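Local coordinates for cell division control protein (Pyrococcus abyssi, PDB 6RPP), which is an intein that probably excises itself from its host cell division control (MCM helicase) precursor by protein splicing, at residues T9-G14 / G22-R27; E30-N35 / Y46-I51; K79-K84 / R110-L115; P98-V101 / K106-M109. The protein carries 2 engineered substitutions. One frame throughout, in Å; residues are numbered along the deposited sequence. Where two conformers were deposited one is given.

Contact 1: residues T9-G14 / G22-R27; sequences TEVVLG and GEIVER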
loop_
_atom_site.group_PDB
_atom_site.type_symbol
_atom_site.label_atom_id
_atom_site.label_comp_id
_atom_site.label_asym_id
_atom_site.label_seq_id
_atom_site.Cartn_x
_atom_site.Cartn_y
_atom_site.Cartn_z
ATOM N N THR A 9 -5.888 4.273 -4.528
ATOM C CA THR A 9 -5.867 3.574 -3.239
ATOM C C THR A 9 -6.021 4.623 -2.141
ATOM O O THR A 9 -5.248 5.568 -2.108
ATOM C CB THR A 9 -4.543 2.849 -3.075
ATOM O OG1 THR A 9 -4.283 2.065 -4.276
ATOM C CG2 THR A 9 -4.540 1.918 -1.858
ATOM N N GLU A 10 -7.055 4.500 -1.278
ATOM C CA GLU A 10 -7.342 5.549 -0.304
ATOM C C GLU A 10 -6.741 5.223 1.066
ATOM O O GLU A 10 -7.116 4.230 1.710
ATOM C CB GLU A 10 -8.860 5.754 -0.185
ATOM C CG GLU A 10 -9.470 6.302 -1.464
ATOM C CD GLU A 10 -10.878 6.862 -1.358
ATOM O OE1 GLU A 10 -11.515 6.822 -0.259
ATOM O OE2 GLU A 10 -11.395 7.334 -2.427
ATOM N N VAL A 11 -5.797 6.050 1.501
ATOM C CA VAL A 11 -5.096 5.881 2.777
ATOM C C VAL A 11 -5.956 6.434 3.890
ATOM O O VAL A 11 -6.432 7.574 3.802
ATOM C CB VAL A 11 -3.756 6.629 2.737
ATOM C CG1 VAL A 11 -3.005 6.464 4.030
ATOM C CG2 VAL A 11 -2.890 6.074 1.534
ATOM N N VAL A 12 -6.161 5.635 4.944
ATOM C CA VAL A 12 -6.843 6.124 6.143
ATOM C C VAL A 12 -5.884 6.965 6.986
ATOM O O VAL A 12 -4.833 6.502 7.451
ATOM C CB VAL A 12 -7.438 4.951 6.929
ATOM C CG1 VAL A 12 -8.214 5.455 8.168
ATOM C CG2 VAL A 12 -8.350 4.155 6.066
ATOM N N LEU A 13 -6.190 8.242 7.127
ATOM C CA LEU A 13 -5.379 9.119 7.948
ATOM C C LEU A 13 -5.842 9.057 9.403
ATOM O O LEU A 13 -7.029 8.873 9.694
ATOM C CB LEU A 13 -5.457 10.558 7.429
ATOM C CG LEU A 13 -4.962 10.706 5.999
ATOM C CD1 LEU A 13 -5.265 12.125 5.477
ATOM C CD2 LEU A 13 -3.503 10.385 5.877
ATOM N N GLY A 14 -4.880 9.153 10.327
ATOM C CA GLY A 14 -5.225 9.110 11.734
ATOM C C GLY A 14 -5.924 10.342 12.224
ATOM O O GLY A 14 -6.417 10.351 13.356
ATOM N N GLY A 22 -2.269 8.878 -4.394
ATOM C CA GLY A 22 -1.690 9.692 -5.460
ATOM C C GLY A 22 -1.729 11.164 -5.122
ATOM O O GLY A 22 -0.798 11.913 -5.442
ATOM N N GLU A 23 -2.815 11.597 -4.496
ATOM C CA GLU A 23 -2.914 13.001 -4.081
ATOM C C GLU A 23 -1.859 13.334 -3.020
ATOM O O GLU A 23 -1.200 14.395 -3.086
ATOM C CB GLU A 23 -4.323 13.251 -3.560
ATOM C CG GLU A 23 -4.546 14.661 -2.983
ATOM C CD GLU A 23 -6.010 14.949 -2.740
ATOM O OE1 GLU A 23 -6.870 14.244 -3.337
ATOM O OE2 GLU A 23 -6.294 15.890 -1.961
ATOM N N ILE A 24 -1.769 12.516 -1.976
ATOM C CA ILE A 24 -0.747 12.688 -0.929
ATOM C C ILE A 24 0.640 12.769 -1.548
ATOM O O ILE A 24 1.428 13.677 -1.228
ATOM C CB ILE A 24 -0.806 11.520 0.080
ATOM C CG1 ILE A 24 -2.144 11.486 0.818
ATOM C CG2 ILE A 24 0.374 11.546 1.061
ATOM C CD1 ILE A 24 -2.333 10.158 1.584
ATOM N N VAL A 25 0.977 11.813 -2.429
ATOM C CA VAL A 25 2.333 11.798 -2.942
ATOM C C VAL A 25 2.606 12.974 -3.884
ATOM O O VAL A 25 3.677 13.615 -3.791
ATOM C CB VAL A 25 2.605 10.459 -3.646
ATOM C CG1 VAL A 25 3.955 10.526 -4.317
ATOM C CG2 VAL A 25 2.574 9.349 -2.611
ATOM N N GLU A 26 1.703 13.226 -4.849
ATOM C CA GLU A 26 1.997 14.270 -5.825
ATOM C C GLU A 26 2.118 15.634 -5.164
ATOM O O GLU A 26 2.948 16.445 -5.600
ATOM C CB GLU A 26 0.915 14.285 -6.892
ATOM C CG GLU A 26 0.898 13.017 -7.762
ATOM C CD GLU A 26 2.144 12.839 -8.639
ATOM O OE1 GLU A 26 2.995 13.766 -8.768
ATOM O OE2 GLU A 26 2.221 11.754 -9.261
ATOM N N ARG A 27 1.338 15.904 -4.102
ATOM C CA ARG A 27 1.493 17.188 -3.418
ATOM C C ARG A 27 2.867 17.294 -2.778
ATOM O O ARG A 27 3.481 18.375 -2.776
ATOM C CB ARG A 27 0.393 17.357 -2.369
ATOM C CG ARG A 27 0.448 18.662 -1.569
ATOM C CD ARG A 27 -0.616 18.624 -0.469
ATOM N NE ARG A 27 -0.474 19.696 0.513
ATOM C CZ ARG A 27 -1.382 20.649 0.702
ATOM N NH1 ARG A 27 -2.484 20.665 -0.038
ATOM N NH2 ARG A 27 -1.190 21.595 1.617
#
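Val11 and Leu13 of 9-14 meet one residue of the helix, Ile24, in a small apolar contact of the HINT (intein splicing) fold. Strand 10-11 runs past helix 21-35 here, and the two segments bury 106 Å² between them. Val11 comes first along the chain. Val11 CA and Ile24 CA are 8.9 Å apart, so side chains alone bridge the gap. The Val11 side chain is turned to the helix and crosses that of Ile24 at about a right angle. The touch is made by CB and by CG2, the branch that lies beside the backbone N; CG1 is anti to that N (chi1 -180°). Val12, next in line, takes no part; it packs on Leu159 and Tyr54. Leu13 then turns back to the helix, and its CD2 makes a looser approach to Ile24 CD1 at 4.5 Å. Val11 also packs on Phe158 and Val53, and Ile24 on Ile51, so the contact is one corner of a larger buried apolar cluster. Ile24 reaches it with an almost straight chain end (chi2 167°), which extends the terminal methyl away from the helix backbone. That methyl, Ile24 CD1, sits 4.0 Å from Val11 CB and 4.1 Å from Val11 CG2.

Contact 2: residues E30-N35 / Y46-I51; sequences EEAEKN and YAPIDI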
loop_
_atom_site.group_PDB
_atom_site.type_symbol
_atom_site.label_atom_id
_atom_site.label_comp_id
_atom_site.label_asym_id
_atom_site.label_seq_id
_atom_site.Cartn_x
_atom_site.Cartn_y
_atom_site.Cartn_z
ATOM N N GLU A 30 5.436 17.885 -5.531
ATOM C CA GLU A 30 5.414 19.259 -6.046
ATOM C C GLU A 30 6.127 20.225 -5.093
ATOM O O GLU A 30 6.894 21.097 -5.523
ATOM C CB GLU A 30 3.967 19.694 -6.270
ATOM C CG GLU A 30 3.831 21.022 -6.978
ATOM C CD GLU A 30 2.373 21.384 -7.272
ATOM O OE1 GLU A 30 1.467 20.671 -6.780
ATOM O OE2 GLU A 30 2.135 22.393 -7.977
ATOM N N GLU A 31 5.927 20.059 -3.787
ATOM C CA GLU A 31 6.559 20.970 -2.853
ATOM C C GLU A 31 8.067 20.742 -2.824
ATOM O O GLU A 31 8.841 21.714 -2.780
ATOM C CB GLU A 31 5.932 20.766 -1.475
ATOM C CG GLU A 31 6.393 21.750 -0.433
ATOM C CD GLU A 31 5.577 21.652 0.826
ATOM O OE1 GLU A 31 4.523 22.319 0.924
ATOM O OE2 GLU A 31 5.997 20.897 1.716
ATOM N N ALA A 32 8.493 19.463 -2.852
ATOM C CA ALA A 32 9.924 19.159 -2.781
ATOM C C ALA A 32 10.649 19.572 -4.060
ATOM O O ALA A 32 11.845 19.913 -4.003
ATOM C CB ALA A 32 10.145 17.668 -2.490
ATOM N N GLU A 33 9.947 19.567 -5.214
ATOM C CA GLU A 33 10.547 20.099 -6.448
ATOM C C GLU A 33 11.065 21.517 -6.247
ATOM O O GLU A 33 12.112 21.893 -6.796
ATOM C CB GLU A 33 9.536 20.106 -7.609
ATOM C CG GLU A 33 9.359 18.740 -8.213
ATOM C CD GLU A 33 8.193 18.649 -9.189
ATOM O OE1 GLU A 33 7.343 19.565 -9.211
ATOM O OE2 GLU A 33 8.127 17.642 -9.927
ATOM N N LYS A 34 10.344 22.315 -5.476
ATOM C CA LYS A 34 10.665 23.729 -5.350
ATOM C C LYS A 34 11.558 24.051 -4.157
ATOM O O LYS A 34 12.162 25.131 -4.126
ATOM C CB LYS A 34 9.370 24.542 -5.251
ATOM C CG LYS A 34 8.547 24.502 -6.534
ATOM C CD LYS A 34 7.334 25.404 -6.473
ATOM C CE LYS A 34 6.755 25.633 -7.866
ATOM N NZ LYS A 34 6.781 27.075 -8.250
ATOM N N ASN A 35 11.661 23.156 -3.163
ATOM C CA ASN A 35 12.472 23.525 -2.020
ATOM C C ASN A 35 13.787 22.766 -1.969
ATOM O O ASN A 35 14.536 22.909 -0.995
ATOM C CB ASN A 35 11.675 23.381 -0.715
ATOM C CG ASN A 35 11.289 21.962 -0.414
ATOM O OD1 ASN A 35 11.839 21.026 -0.990
ATOM N ND2 ASN A 35 10.282 21.786 0.450
ATOM N N TYR A 46 11.273 10.489 -4.731
ATOM C CA TYR A 46 10.787 10.481 -3.355
ATOM C C TYR A 46 10.813 11.901 -2.812
ATOM O O TYR A 46 11.527 12.769 -3.326
ATOM C CB TYR A 46 11.596 9.543 -2.445
ATOM C CG TYR A 46 13.038 9.854 -2.321
ATOM C CD1 TYR A 46 13.948 9.364 -3.236
ATOM C CD2 TYR A 46 13.505 10.578 -1.253
ATOM C CE1 TYR A 46 15.290 9.631 -3.119
ATOM C CE2 TYR A 46 14.865 10.841 -1.120
ATOM C CZ TYR A 46 15.737 10.367 -2.048
ATOM O OH TYR A 46 17.085 10.642 -1.901
ATOM N N ALA A 47 10.009 12.118 -1.778
ATOM C CA ALA A 47 9.913 13.426 -1.160
ATOM C C ALA A 47 9.525 13.242 0.297
ATOM O O ALA A 47 8.805 12.300 0.634
ATOM C CB ALA A 47 8.867 14.294 -1.876
ATOM N N PRO A 48 9.920 14.142 1.163
ATOM C CA PRO A 48 9.519 14.034 2.573
ATOM C C PRO A 48 8.035 14.307 2.743
ATOM O O PRO A 48 7.437 15.141 2.053
ATOM C CB PRO A 48 10.364 15.116 3.261
ATOM C CG PRO A 48 10.769 16.005 2.217
ATOM C CD PRO A 48 10.830 15.266 0.909
ATOM N N ILE A 49 7.435 13.615 3.706
ATOM C CA ILE A 49 6.083 13.901 4.179
ATOM C C ILE A 49 6.063 13.721 5.682
ATOM O O ILE A 49 7.002 13.185 6.288
ATOM C CB ILE A 49 4.985 12.978 3.608
ATOM C CG1 ILE A 49 5.411 11.534 3.779
ATOM C CG2 ILE A 49 4.654 13.281 2.218
ATOM C CD1 ILE A 49 4.278 10.561 3.346
ATOM N N ASP A 50 4.955 14.185 6.305
ATOM C CA ASP A 50 4.700 13.977 7.725
ATOM C C ASP A 50 3.196 13.780 7.937
ATOM O O ASP A 50 2.466 14.730 8.222
ATOM C CB ASP A 50 5.233 15.161 8.550
ATOM C CG ASP A 50 5.079 14.980 10.045
ATOM O OD1 ASP A 50 4.683 13.898 10.538
ATOM O OD2 ASP A 50 5.418 15.950 10.774
ATOM N N ILE A 51 2.728 12.544 7.851
ATOM C CA ILE A 51 1.308 12.282 7.993
ATOM C C ILE A 51 1.122 11.110 8.948
ATOM O O ILE A 51 2.068 10.390 9.265
ATOM C CB ILE A 51 0.636 11.989 6.632
ATOM C CG1 ILE A 51 1.181 10.700 6.066
ATOM C CG2 ILE A 51 0.921 13.113 5.657
ATOM C CD1 ILE A 51 0.526 10.349 4.765
#
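Backbone torsions alone set this contact between Ala32 and Ala47, as neither side chain has a rotatable chi angle. Ala32 has helical values (phi -70°), whereas Ala47 is fully extended (phi -152°), and each CB leaves its backbone toward the other segment. The Ala32 methyl points almost straight at the Ala47 methyl, which presents its flank; Ala32 CB is 3.7 Å from Ala47 CB. With side chains this short the backbones come close: Ala32 CA and Ala47 CA are 6.0 Å apart. Pro48 adds the second touch. Its ring meets the same methyl through the carbon next to the ring nitrogen, with Pro48 CD 4.2 Å from Ala32 CB. Ala32 CB is thus shared by two consecutive strand residues. The interface is small, 78 Å² in all, and purely apolar. Ala32 and Ala47 are buried, but Pro48 lies at the exposed margin.

The contact belongs to the last turns of helix 21-35, where the chain is about to leave the helix. Asn35 OD1 accepts a hydrogen bond from Lys37 N just beyond it, and Leu38 in the following loop packs on Ala32. Further along the interface, Ala47 also meets Ile29, and Ile49 meets Ala28. The helix therefore lies along strand 44-56, which in turn pairs antiparallel with strands 39-41 and 63-75 in a four-stranded sheet of the intein.

Contact 3: residues K79-K84 / R110-L115; sequences KMMLVK and RKARDL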
loop_
_atom_site.group_PDB
_atom_site.type_symbol
_atom_site.label_atom_id
_atom_site.label_comp_id
_atom_site.label_asym_id
_atom_site.label_seq_id
_atom_site.Cartn_x
_atom_site.Cartn_y
_atom_site.Cartn_z
ATOM N N LYS A 79 2.429 -4.230 -16.532
ATOM C CA LYS A 79 1.220 -4.921 -16.087
ATOM C C LYS A 79 0.994 -4.589 -14.626
ATOM O O LYS A 79 1.946 -4.366 -13.879
ATOM C CB LYS A 79 1.297 -6.489 -16.251
ATOM C CG LYS A 79 1.578 -6.865 -17.694
ATOM C CD LYS A 79 1.503 -8.341 -17.988
ATOM C CE LYS A 79 1.120 -8.585 -19.461
ATOM N NZ LYS A 79 0.321 -7.478 -20.080
ATOM N N MET A 80 -0.289 -4.555 -14.222
ATOM C CA MET A 80 -0.696 -4.384 -12.829
ATOM C C MET A 80 -1.666 -5.496 -12.434
ATOM O O MET A 80 -2.113 -6.274 -13.264
ATOM C CB MET A 80 -1.356 -2.996 -12.583
ATOM C CG MET A 80 -0.499 -1.736 -12.881
ATOM S SD MET A 80 0.582 -1.424 -11.464
ATOM C CE MET A 80 -0.622 -0.798 -10.239
ATOM N N MET A 81 -1.948 -5.605 -11.118
ATOM C CA MET A 81 -2.840 -6.656 -10.622
ATOM C C MET A 81 -3.948 -6.044 -9.794
ATOM O O MET A 81 -3.688 -5.233 -8.907
ATOM C CB MET A 81 -2.108 -7.708 -9.752
ATOM C CG MET A 81 -0.957 -8.427 -10.367
ATOM S SD MET A 81 -1.706 -9.674 -11.365
ATOM C CE MET A 81 -0.269 -10.635 -11.853
ATOM N N LEU A 82 -5.171 -6.491 -10.027
ATOM C CA LEU A 82 -6.292 -6.156 -9.160
ATOM C C LEU A 82 -6.481 -7.335 -8.228
ATOM O O LEU A 82 -6.709 -8.456 -8.686
ATOM C CB LEU A 82 -7.561 -5.881 -9.985
ATOM C CG LEU A 82 -8.903 -5.977 -9.262
ATOM C CD1 LEU A 82 -8.995 -4.841 -8.244
ATOM C CD2 LEU A 82 -10.055 -5.939 -10.275
ATOM N N VAL A 83 -6.454 -7.073 -6.930
ATOM C CA VAL A 83 -6.581 -8.114 -5.916
ATOM C C VAL A 83 -7.899 -7.905 -5.219
ATOM O O VAL A 83 -8.182 -6.788 -4.772
ATOM C CB VAL A 83 -5.427 -8.057 -4.921
ATOM C CG1 VAL A 83 -5.623 -9.077 -3.758
ATOM C CG2 VAL A 83 -4.153 -8.297 -5.650
ATOM N N LYS A 84 -8.740 -8.938 -5.194
ATOM C CA LYS A 84 -10.047 -8.854 -4.560
ATOM C C LYS A 84 -10.160 -9.921 -3.484
ATOM O O LYS A 84 -9.751 -11.071 -3.716
ATOM C CB LYS A 84 -11.195 -9.045 -5.580
ATOM C CG LYS A 84 -11.243 -8.003 -6.700
ATOM C CD LYS A 84 -12.304 -8.390 -7.729
ATOM C CE LYS A 84 -13.696 -8.247 -7.165
ATOM N NZ LYS A 84 -14.719 -8.551 -8.255
ATOM N N ARG A 110 4.088 -12.311 0.571
ATOM C CA ARG A 110 3.874 -12.944 -0.724
ATOM C C ARG A 110 3.585 -11.856 -1.749
ATOM O O ARG A 110 2.682 -11.037 -1.539
ATOM C CB ARG A 110 2.705 -13.926 -0.651
ATOM C CG ARG A 110 2.431 -14.696 -1.935
ATOM C CD ARG A 110 1.720 -16.020 -1.637
ATOM N NE ARG A 110 2.488 -16.874 -0.720
ATOM C CZ ARG A 110 1.948 -17.807 0.057
ATOM N NH1 ARG A 110 0.644 -18.041 0.022
ATOM N NH2 ARG A 110 2.713 -18.522 0.871
ATOM N N LYS A 111 4.296 -11.905 -2.880
ATOM C CA LYS A 111 4.072 -10.957 -3.961
ATOM C C LYS A 111 2.673 -11.134 -4.547
ATOM O O LYS A 111 2.131 -12.249 -4.625
ATOM C CB LYS A 111 5.121 -11.138 -5.073
ATOM C CG LYS A 111 6.546 -10.762 -4.685
ATOM C CD LYS A 111 7.508 -11.128 -5.821
ATOM C CE LYS A 111 8.970 -11.048 -5.408
ATOM N NZ LYS A 111 9.558 -9.717 -5.739
ATOM N N ALA A 112 2.100 -10.013 -5.008
ATOM C CA ALA A 112 0.750 -10.055 -5.583
ATOM C C ALA A 112 0.631 -11.138 -6.658
ATOM O O ALA A 112 -0.344 -11.919 -6.693
ATOM C CB ALA A 112 0.402 -8.681 -6.170
ATOM N N ARG A 113 1.640 -11.224 -7.545
ATOM C CA ARG A 113 1.615 -12.183 -8.643
ATOM C C ARG A 113 1.794 -13.624 -8.181
ATOM O O ARG A 113 1.601 -14.541 -8.991
ATOM C CB ARG A 113 2.702 -11.857 -9.665
ATOM C CG ARG A 113 4.138 -12.046 -9.189
ATOM C CD ARG A 113 5.113 -11.652 -10.305
ATOM N NE ARG A 113 6.500 -11.684 -9.841
ATOM C CZ ARG A 113 7.513 -11.107 -10.478
ATOM N NH1 ARG A 113 7.297 -10.446 -11.611
ATOM N NH2 ARG A 113 8.739 -11.190 -9.973
ATOM N N ASP A 114 2.168 -13.842 -6.917
ATOM C CA ASP A 114 2.315 -15.187 -6.348
ATOM C C ASP A 114 1.123 -15.577 -5.469
ATOM O O ASP A 114 1.065 -16.724 -5.004
ATOM C CB ASP A 114 3.601 -15.261 -5.501
ATOM C CG ASP A 114 4.870 -14.983 -6.310
ATOM O OD1 ASP A 114 4.793 -14.948 -7.552
ATOM O OD2 ASP A 114 5.948 -14.793 -5.699
ATOM N N LEU A 115 0.176 -14.656 -5.251
ATOM C CA LEU A 115 -1.017 -14.960 -4.456
ATOM C C LEU A 115 -1.917 -15.958 -5.153
ATOM O O LEU A 115 -2.054 -15.962 -6.386
ATOM C CB LEU A 115 -1.857 -13.719 -4.216
ATOM C CG LEU A 115 -1.351 -12.626 -3.292
ATOM C CD1 LEU A 115 -2.347 -11.475 -3.403
ATOM C CD2 LEU A 115 -1.353 -13.103 -1.889
#
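Met81, Val83 and Ala112 bury the most surface in this contact, which, in the HINT fold of the intein, packs the turn after strand 106-111 against strand 80-85. Strand 80-85 and strand 106-111 belong to the same antiparallel sheet but are not neighbours in it. Three strands, 128-140, 120-125 and 98-103, lie between them. The contact is made by the chain just after strand 106-111, where a 3-10 turn at 112-114 follows the strand end. Within that turn Asp114 N bonds to Lys111 O at 2.8 Å, and Leu115 N bonds to Ala112 O at 3.1 Å.

Met81 buries 50 Å² and works at two points. Its CG approaches Ala112 CB at 4.4 Å. Its chain then bends (chi2 -80°) and the terminal methyl arrives at the root of the Arg113 side chain, with Met81 CE 3.9 Å from Arg113 CB. The rest of the Arg113 chain is extended and leads away to the exposed side. Ala112 turns its methyl to the strand and also packs on Val93 and Phe99. The CA atoms of Met81 and Ala112 are 7.1 Å apart, the shortest such distance between the segments.

Val83, two residues on, projects on the same side of its strand as Met81. It meets Leu115, which is also packed on Ile137, Phe99 and Val101. The two side chains cross at about a right angle. They touch methyl to methyl, with Val83 CG1 4.1 Å from Leu115 CD1.

Contact 4: residues P98-V101 / K106-M109; sequences PFFV and KVAM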
loop_
_atom_site.group_PDB
_atom_site.type_symbol
_atom_site.label_atom_id
_atom_site.label_comp_id
_atom_site.label_asym_id
_atom_site.label_seq_id
_atom_site.Cartn_x
_atom_site.Cartn_y
_atom_site.Cartn_z
ATOM N N PRO A 98 4.206 -6.819 -2.165
ATOM C CA PRO A 98 3.970 -7.933 -1.245
ATOM C C PRO A 98 2.786 -7.685 -0.326
ATOM O O PRO A 98 2.477 -6.557 0.046
ATOM C CB PRO A 98 5.277 -8.018 -0.447
ATOM C CG PRO A 98 5.809 -6.645 -0.463
ATOM C CD PRO A 98 5.368 -6.005 -1.768
ATOM N N PHE A 99 2.150 -8.798 0.064
ATOM C CA PHE A 99 1.065 -8.844 1.022
ATOM C C PHE A 99 1.491 -9.713 2.186
ATOM O O PHE A 99 2.257 -10.644 2.013
ATOM C CB PHE A 99 -0.221 -9.440 0.404
ATOM C CG PHE A 99 -0.893 -8.520 -0.539
ATOM C CD1 PHE A 99 -0.433 -8.433 -1.849
ATOM C CD2 PHE A 99 -2.001 -7.821 -0.184
ATOM C CE1 PHE A 99 -1.054 -7.571 -2.773
ATOM C CE2 PHE A 99 -2.624 -6.937 -1.074
ATOM C CZ PHE A 99 -2.181 -6.825 -2.378
ATOM N N PHE A 100 1.035 -9.351 3.382
ATOM C CA PHE A 100 1.106 -10.236 4.539
ATOM C C PHE A 100 0.128 -11.390 4.358
ATOM O O PHE A 100 -1.075 -11.150 4.191
ATOM C CB PHE A 100 0.737 -9.459 5.804
ATOM C CG PHE A 100 1.542 -8.196 5.991
ATOM C CD1 PHE A 100 2.848 -8.257 6.449
ATOM C CD2 PHE A 100 0.993 -6.968 5.683
ATOM C CE1 PHE A 100 3.598 -7.100 6.607
ATOM C CE2 PHE A 100 1.731 -5.812 5.824
ATOM C CZ PHE A 100 3.015 -5.862 6.296
ATOM N N VAL A 101 0.617 -12.635 4.421
ATOM C CA VAL A 101 -0.242 -13.808 4.276
ATOM C C VAL A 101 -0.087 -14.675 5.507
ATOM O O VAL A 101 1.033 -15.050 5.875
ATOM C CB VAL A 101 0.082 -14.639 3.016
ATOM C CG1 VAL A 101 -0.767 -15.906 2.992
ATOM C CG2 VAL A 101 -0.184 -13.793 1.768
ATOM N N LYS A 106 1.700 -18.863 10.715
ATOM C CA LYS A 106 2.762 -17.877 10.576
ATOM C C LYS A 106 2.416 -16.861 9.500
ATOM O O LYS A 106 1.745 -17.176 8.512
ATOM C CB LYS A 106 4.110 -18.519 10.217
ATOM C CG LYS A 106 5.319 -17.666 10.641
ATOM C CD LYS A 106 5.249 -17.285 12.134
ATOM C CE LYS A 106 5.703 -15.839 12.410
ATOM N NZ LYS A 106 4.725 -14.805 11.998
ATOM N N VAL A 107 2.913 -15.644 9.677
ATOM C CA VAL A 107 2.712 -14.599 8.688
ATOM C C VAL A 107 3.979 -14.502 7.861
ATOM O O VAL A 107 5.081 -14.363 8.408
ATOM C CB VAL A 107 2.371 -13.260 9.354
ATOM C CG1 VAL A 107 2.223 -12.167 8.297
ATOM C CG2 VAL A 107 1.108 -13.424 10.188
ATOM N N ALA A 108 3.835 -14.610 6.548
ATOM C CA ALA A 108 4.937 -14.370 5.646
ATOM C C ALA A 108 4.471 -13.398 4.585
ATOM O O ALA A 108 3.288 -13.053 4.496
ATOM C CB ALA A 108 5.451 -15.659 4.997
ATOM N N MET A 109 5.404 -12.935 3.782
ATOM C CA MET A 109 5.038 -11.973 2.769
ATOM C C MET A 109 5.076 -12.650 1.400
ATOM O O MET A 109 5.936 -13.489 1.119
ATOM C CB MET A 109 5.930 -10.719 2.858
ATOM C CG MET A 109 5.544 -9.756 4.137
ATOM S SD MET A 109 6.906 -8.580 4.292
ATOM C CE MET A 109 7.420 -8.364 2.582
#
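The Phe100 ring is met obliquely by Met109 and Val107 of the facing strand. Met109 runs side by side with Phe100, and its CG lies 3.9 Å from Phe100 CD1. The sulfur makes a Met-aromatic contact: Met109 SD is 5.2 Å from the Phe100 ring centroid and 49° off the ring normal. Val107 CG1 packs at the base of the ring, 4.0 Å from Phe100 CB. Rotation about the Met109 CG-SD bond (chi3 33°) bends the chain and places the methyl beside the puckered Pro98 ring. Met109 CE is 3.7 Å from Pro98 CB.

The backbones form an antiparallel beta hairpin. Phe100 and Met109 are a non-hydrogen-bonded pair. Val101 and Ala108 are a hydrogen-bonded pair, with Val101 N to Ala108 O at 2.7 Å and Ala108 N to Val101 O at 2.9 Å. The first is nearly straight, at 168° at the hydrogen.

Pro98 follows His97, which fits the histidine of the TxxH motif of inteins and meets the Phe99 ring edge-to-face. His166 of strand 163-166 touches both Pro98 and Met109. Phe99 and Val101 pack on Ile121 of strand 120-125, the other sheet neighbour of strand 98-103; strand 106-111 is the outermost strand.

In the fold
The contacts fall into two pairs on opposite sides of the chain's centre. Contacts 1 and 2 share helix 21-35, and their centres are 13 Å apart. Ile51 CD1 joins them, 3.9 Å from Ile24 CG2 and 4.2 Å from Leu13 CD2. Contacts 3 and 4 share strand 106-111, and contact 4 is nested in the loop that contact 3 closes. They are linked by a probable hydrogen bond, Phe99 N to Arg110 O at 2.8 Å, and by Ala112 CB on Phe99 CE1 at 3.9 Å. Contacts 2 and 4 are farthest apart, about 30 Å between centres. Contact 4 directly follows His97, whose TxxH position suggests a place near the splicing site.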